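PDB 5IZ5: cytosolic phospholipase A2 delta from Homo sapiens, which hydrolyses glycerophospholipids at the sn-2 position in a calcium-dependent manner, with a preference for linoleic acid at that position. Local coordinates for residues B[625-629]-B[696-700]; B[684-688]-B[701-706]. The protein carries 3 engineered substitutions. All blocks are in the same frame, centred on the assembly; numbering follows the deposited sequence.

Interaction 1. Residues B[625-629]-B[696-700]; sequences FSTWA and ARGLP
Arg697 reaches across to the last turn of helix 623-628, its side chain running beside Thr627 and on toward Trp628. Arg697 CB lies by Thr627 O and also faces the threonine methyl, with Thr627 CG2 at 4.0 Å. A chi1 of -59° sets CG beside the backbone N, and the extended chain then takes CD and NE past the Thr627 carbonyl; the model is too tight here for the exact spacing to be relied on. NE comes 3.2 Å from Thr627 O, but at an angle too poor for a hydrogen bond. The same NE is 4.4 Å from Trp628 CE3, oblique to the indole, while Trp628 CA sits at the edge of the guanidinium group. At the tip, NH1 turns back to the helix just ended, 685-696, and hydrogen-bonds to Tyr693 O, and the cation makes a cation-pi contact with the Tyr693 ring. With an alanine here, a gap would probably open beside Thr627 and Trp628, and Tyr693 would lose both the NH1 hydrogen bond to its O and the cation at its ring.

Leu699 completes the contact. Its CD2 meets Thr627 CG2 at 3.7 Å, the two side chains crossing at about a right angle, and its CD1 stands 4.4 Å from Trp628 CH2. Gly698, with positive phi, is the C-prime residue of a Schellman motif closing helix 685-696, and this turn brings Leu699 round to the threonine methyl. With Thr627 chi1 at -61°, OG1 hydrogen-bonds to Lys623 O one turn back while CG2, anti to the backbone N, meets the partner segment. The chemistry is thus mainly van der Waals: methyls, methylenes and the indole join the end of helix 623-628 to the loop leaving helix 685-696, with no hydrogen bond formed between the two segments.

Interaction 2. Residues B[684-688]-B[701-706]; sequences FEALQ and FPRVEP
Phe684 and Pro706 form the CH-pi part of this contact. Pro706 CB stands over the middle of the phenyl ring, 4.0 Å from its centroid and 6° off the normal, while CG of the same proline reaches 3.9 Å from Phe684 CG. The pyrrolidine therefore covers one face of the ring from its CG atom across to the far end.

The apolar contacts follow one turn along the helix. Leu687 CD2 approaches Phe701 at the edge, in the plane of the ring, 3.6 Å from CZ, and the two side chains cross at about a right angle. Val704 packs against both Leu687 and Gln688: CG1, anti to its own backbone N (chi1 177°), is directed at the helix and meets Leu687 CB at 4.1 Å and Gln688 CG at 3.7 Å.

The polar contribution is modest. Gln688, extended beyond CG, carries its amide past the valine, and NE2 gives a weak hydrogen bond to Val704 O, long at 3.4 Å but nearly straight at 167°. The same nitrogen rests 3.9 Å from Pro706 CD.

Together these contacts fasten the returning loop to the start of helix 685-696 and the residue before it. Behind them lies the mixed sheet: Phe684, Leu687 and Val704 all touch Phe720 of strand 718-720, the Phe684 ring meets His718 edge-to-face, and Leu687 and Phe701 both rest on Leu731 of strand 730-734.

Helix 685-696 ties the two contacts together. Its start and the residue before it carry one side of interaction 2, and the loop leaving its C-terminal end supplies 696-700 to interaction 1 and, without a break, 701-706 to interaction 2. Pro700 and Phe701 are chain neighbours, yet the contact centres are about 17 Å apart. In interaction 1 the chain meets a separate helix, 623-628; in interaction 2 it doubles back on the start of the helix it has just left. Both lie within the PLA2c region on one side of the chain's centre, away from the nucleophile Ser365 and the other annotated sites.

Interaction 1. Residues B[625-629]-B[696-700]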
# COMPACT_ATOMS: atom_id res chain seq x y z
N PHE B 625 9.36 -12.93 -1.45
CA PHE B 625 9.97 -11.60 -1.42
C PHE B 625 10.74 -11.41 -2.73
O PHE B 625 10.65 -10.36 -3.37
CB PHE B 625 10.94 -11.46 -0.24
CG PHE B 625 11.67 -10.15 -0.23
CD1 PHE B 625 11.09 -9.03 0.34
CD2 PHE B 625 12.92 -10.02 -0.83
CE1 PHE B 625 11.74 -7.82 0.34
CE2 PHE B 625 13.58 -8.81 -0.83
CZ PHE B 625 12.99 -7.70 -0.25
N SER B 626 11.49 -12.44 -3.10
CA SER B 626 12.27 -12.43 -4.36
C SER B 626 11.38 -12.20 -5.58
O SER B 626 11.77 -11.49 -6.50
CB SER B 626 13.08 -13.72 -4.52
OG SER B 626 14.26 -13.69 -3.74
N THR B 627 10.18 -12.76 -5.55
CA THR B 627 9.22 -12.57 -6.65
C THR B 627 8.91 -11.10 -6.84
O THR B 627 8.90 -10.61 -7.96
CB THR B 627 7.90 -13.29 -6.36
OG1 THR B 627 8.13 -14.69 -6.23
CG2 THR B 627 6.89 -13.05 -7.47
N TRP B 628 8.66 -10.40 -5.74
CA TRP B 628 8.24 -9.00 -5.79
C TRP B 628 9.38 -8.00 -5.65
O TRP B 628 9.16 -6.80 -5.78
CB TRP B 628 7.16 -8.75 -4.73
CG TRP B 628 5.97 -9.62 -4.98
CD1 TRP B 628 5.57 -10.70 -4.24
CD2 TRP B 628 5.05 -9.52 -6.07
NE1 TRP B 628 4.44 -11.26 -4.80
CE2 TRP B 628 4.11 -10.55 -5.92
CE3 TRP B 628 4.93 -8.64 -7.16
CZ2 TRP B 628 3.05 -10.74 -6.82
CZ3 TRP B 628 3.88 -8.83 -8.05
CH2 TRP B 628 2.96 -9.87 -7.87
N ALA B 629 10.61 -8.47 -5.42
CA ALA B 629 11.72 -7.53 -5.18
C ALA B 629 12.17 -6.71 -6.40
O ALA B 629 12.52 -7.28 -7.43
CB ALA B 629 12.93 -8.25 -4.59
N ALA B 696 9.79 -11.78 -15.74
CA ALA B 696 10.96 -11.32 -14.99
C ALA B 696 11.01 -11.92 -13.58
O ALA B 696 12.09 -12.10 -13.02
CB ALA B 696 10.98 -9.80 -14.92
N ARG B 697 9.84 -12.24 -13.02
CA ARG B 697 9.74 -12.76 -11.65
C ARG B 697 9.44 -14.25 -11.56
O ARG B 697 9.14 -14.77 -10.48
CB ARG B 697 8.67 -11.97 -10.90
CG ARG B 697 8.99 -10.48 -10.85
CD ARG B 697 7.78 -9.65 -10.49
NE ARG B 697 8.20 -8.30 -10.10
CZ ARG B 697 8.63 -7.37 -10.94
NH1 ARG B 697 8.70 -7.61 -12.25
NH2 ARG B 697 9.00 -6.18 -10.48
N GLY B 698 9.53 -14.96 -12.69
CA GLY B 698 9.31 -16.40 -12.72
C GLY B 698 7.90 -16.83 -12.36
O GLY B 698 7.71 -17.91 -11.80
N LEU B 699 6.92 -16.01 -12.71
CA LEU B 699 5.51 -16.34 -12.49
C LEU B 699 4.93 -16.91 -13.78
O LEU B 699 5.01 -16.26 -14.81
CB LEU B 699 4.74 -15.09 -12.07
CG LEU B 699 5.16 -14.45 -10.75
CD1 LEU B 699 4.30 -13.23 -10.45
CD2 LEU B 699 5.09 -15.44 -9.59
N PRO B 700 4.35 -18.13 -13.72
CA PRO B 700 3.85 -18.71 -14.97
C PRO B 700 2.67 -17.94 -15.55
O PRO B 700 1.67 -17.71 -14.87
CB PRO B 700 3.44 -20.14 -14.58
CG PRO B 700 3.32 -20.15 -13.10
CD PRO B 700 4.25 -19.07 -12.59

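Interaction 2. Residues B[684-688]-B[701-706]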
# COMPACT_ATOMS: atom_id res chain seq x y z
N PHE B 684 -3.87 -4.46 -25.97
CA PHE B 684 -3.00 -5.55 -25.51
C PHE B 684 -1.83 -5.07 -24.68
O PHE B 684 -1.09 -5.90 -24.14
CB PHE B 684 -2.48 -6.37 -26.70
CG PHE B 684 -3.56 -6.93 -27.56
CD1 PHE B 684 -4.32 -8.01 -27.12
CD2 PHE B 684 -3.83 -6.37 -28.80
CE1 PHE B 684 -5.32 -8.52 -27.91
CE2 PHE B 684 -4.83 -6.89 -29.60
CZ PHE B 684 -5.58 -7.97 -29.16
N GLU B 685 -1.66 -3.75 -24.58
CA GLU B 685 -0.50 -3.17 -23.90
C GLU B 685 -0.40 -3.66 -22.46
O GLU B 685 0.63 -4.19 -22.05
CB GLU B 685 -0.57 -1.64 -23.93
CG GLU B 685 0.59 -0.92 -23.24
CD GLU B 685 0.49 0.59 -23.28
OE1 GLU B 685 -0.35 1.17 -24.01
OE2 GLU B 685 1.30 1.22 -22.57
N ALA B 686 -1.48 -3.48 -21.70
CA ALA B 686 -1.52 -3.88 -20.30
C ALA B 686 -1.20 -5.36 -20.15
O ALA B 686 -0.37 -5.71 -19.32
CB ALA B 686 -2.88 -3.56 -19.68
N LEU B 687 -1.84 -6.22 -20.95
CA LEU B 687 -1.60 -7.67 -20.87
C LEU B 687 -0.14 -8.01 -21.15
O LEU B 687 0.43 -8.88 -20.49
CB LEU B 687 -2.51 -8.47 -21.82
CG LEU B 687 -3.62 -9.35 -21.21
CD1 LEU B 687 -4.25 -10.18 -22.31
CD2 LEU B 687 -3.10 -10.27 -20.11
N GLN B 688 0.46 -7.34 -22.14
CA GLN B 688 1.86 -7.60 -22.52
C GLN B 688 2.86 -7.17 -21.46
O GLN B 688 3.84 -7.88 -21.20
CB GLN B 688 2.19 -6.93 -23.85
CG GLN B 688 1.59 -7.67 -25.03
CD GLN B 688 1.92 -7.05 -26.37
OE1 GLN B 688 1.85 -5.83 -26.55
NE2 GLN B 688 2.30 -7.89 -27.32
N PHE B 701 2.81 -17.56 -16.81
CA PHE B 701 1.83 -16.75 -17.48
C PHE B 701 1.96 -17.03 -18.99
O PHE B 701 3.08 -17.16 -19.48
CB PHE B 701 2.12 -15.29 -17.17
CG PHE B 701 1.03 -14.37 -17.59
CD1 PHE B 701 -0.03 -14.13 -16.75
CD2 PHE B 701 1.06 -13.78 -18.84
CE1 PHE B 701 -1.05 -13.29 -17.14
CE2 PHE B 701 0.05 -12.94 -19.23
CZ PHE B 701 -1.01 -12.70 -18.38
N PRO B 702 0.83 -17.15 -19.72
CA PRO B 702 0.93 -17.49 -21.14
C PRO B 702 1.52 -16.36 -21.97
O PRO B 702 1.48 -15.20 -21.57
CB PRO B 702 -0.53 -17.72 -21.56
CG PRO B 702 -1.32 -16.90 -20.61
CD PRO B 702 -0.57 -16.96 -19.31
N ARG B 703 2.05 -16.73 -23.13
CA ARG B 703 2.54 -15.75 -24.08
C ARG B 703 1.37 -14.91 -24.57
O ARG B 703 0.29 -15.43 -24.80
CB ARG B 703 3.23 -16.44 -25.25
CG ARG B 703 4.33 -17.40 -24.85
CD ARG B 703 5.26 -17.69 -25.99
NE ARG B 703 6.36 -18.54 -25.53
CZ ARG B 703 6.49 -19.84 -25.78
NH1 ARG B 703 5.60 -20.51 -26.51
NH2 ARG B 703 7.55 -20.48 -25.29
N VAL B 704 1.61 -13.61 -24.72
CA VAL B 704 0.62 -12.69 -25.25
C VAL B 704 1.19 -12.17 -26.55
O VAL B 704 1.90 -11.16 -26.58
CB VAL B 704 0.32 -11.53 -24.27
CG1 VAL B 704 -0.67 -10.55 -24.86
CG2 VAL B 704 -0.22 -12.08 -22.96
N GLU B 705 0.88 -12.90 -27.62
CA GLU B 705 1.43 -12.64 -28.94
C GLU B 705 0.32 -12.49 -29.97
O GLU B 705 0.15 -13.36 -30.82
CB GLU B 705 2.39 -13.77 -29.34
CG GLU B 705 3.67 -13.77 -28.53
CD GLU B 705 4.45 -15.08 -28.64
OE1 GLU B 705 3.90 -16.08 -29.12
OE2 GLU B 705 5.63 -15.12 -28.22
N PRO B 706 -0.44 -11.39 -29.88
CA PRO B 706 -1.43 -11.13 -30.92
C PRO B 706 -0.78 -10.91 -32.29
O PRO B 706 0.27 -10.29 -32.39
CB PRO B 706 -2.12 -9.86 -30.43
CG PRO B 706 -1.12 -9.17 -29.57
CD PRO B 706 -0.37 -10.29 -28.90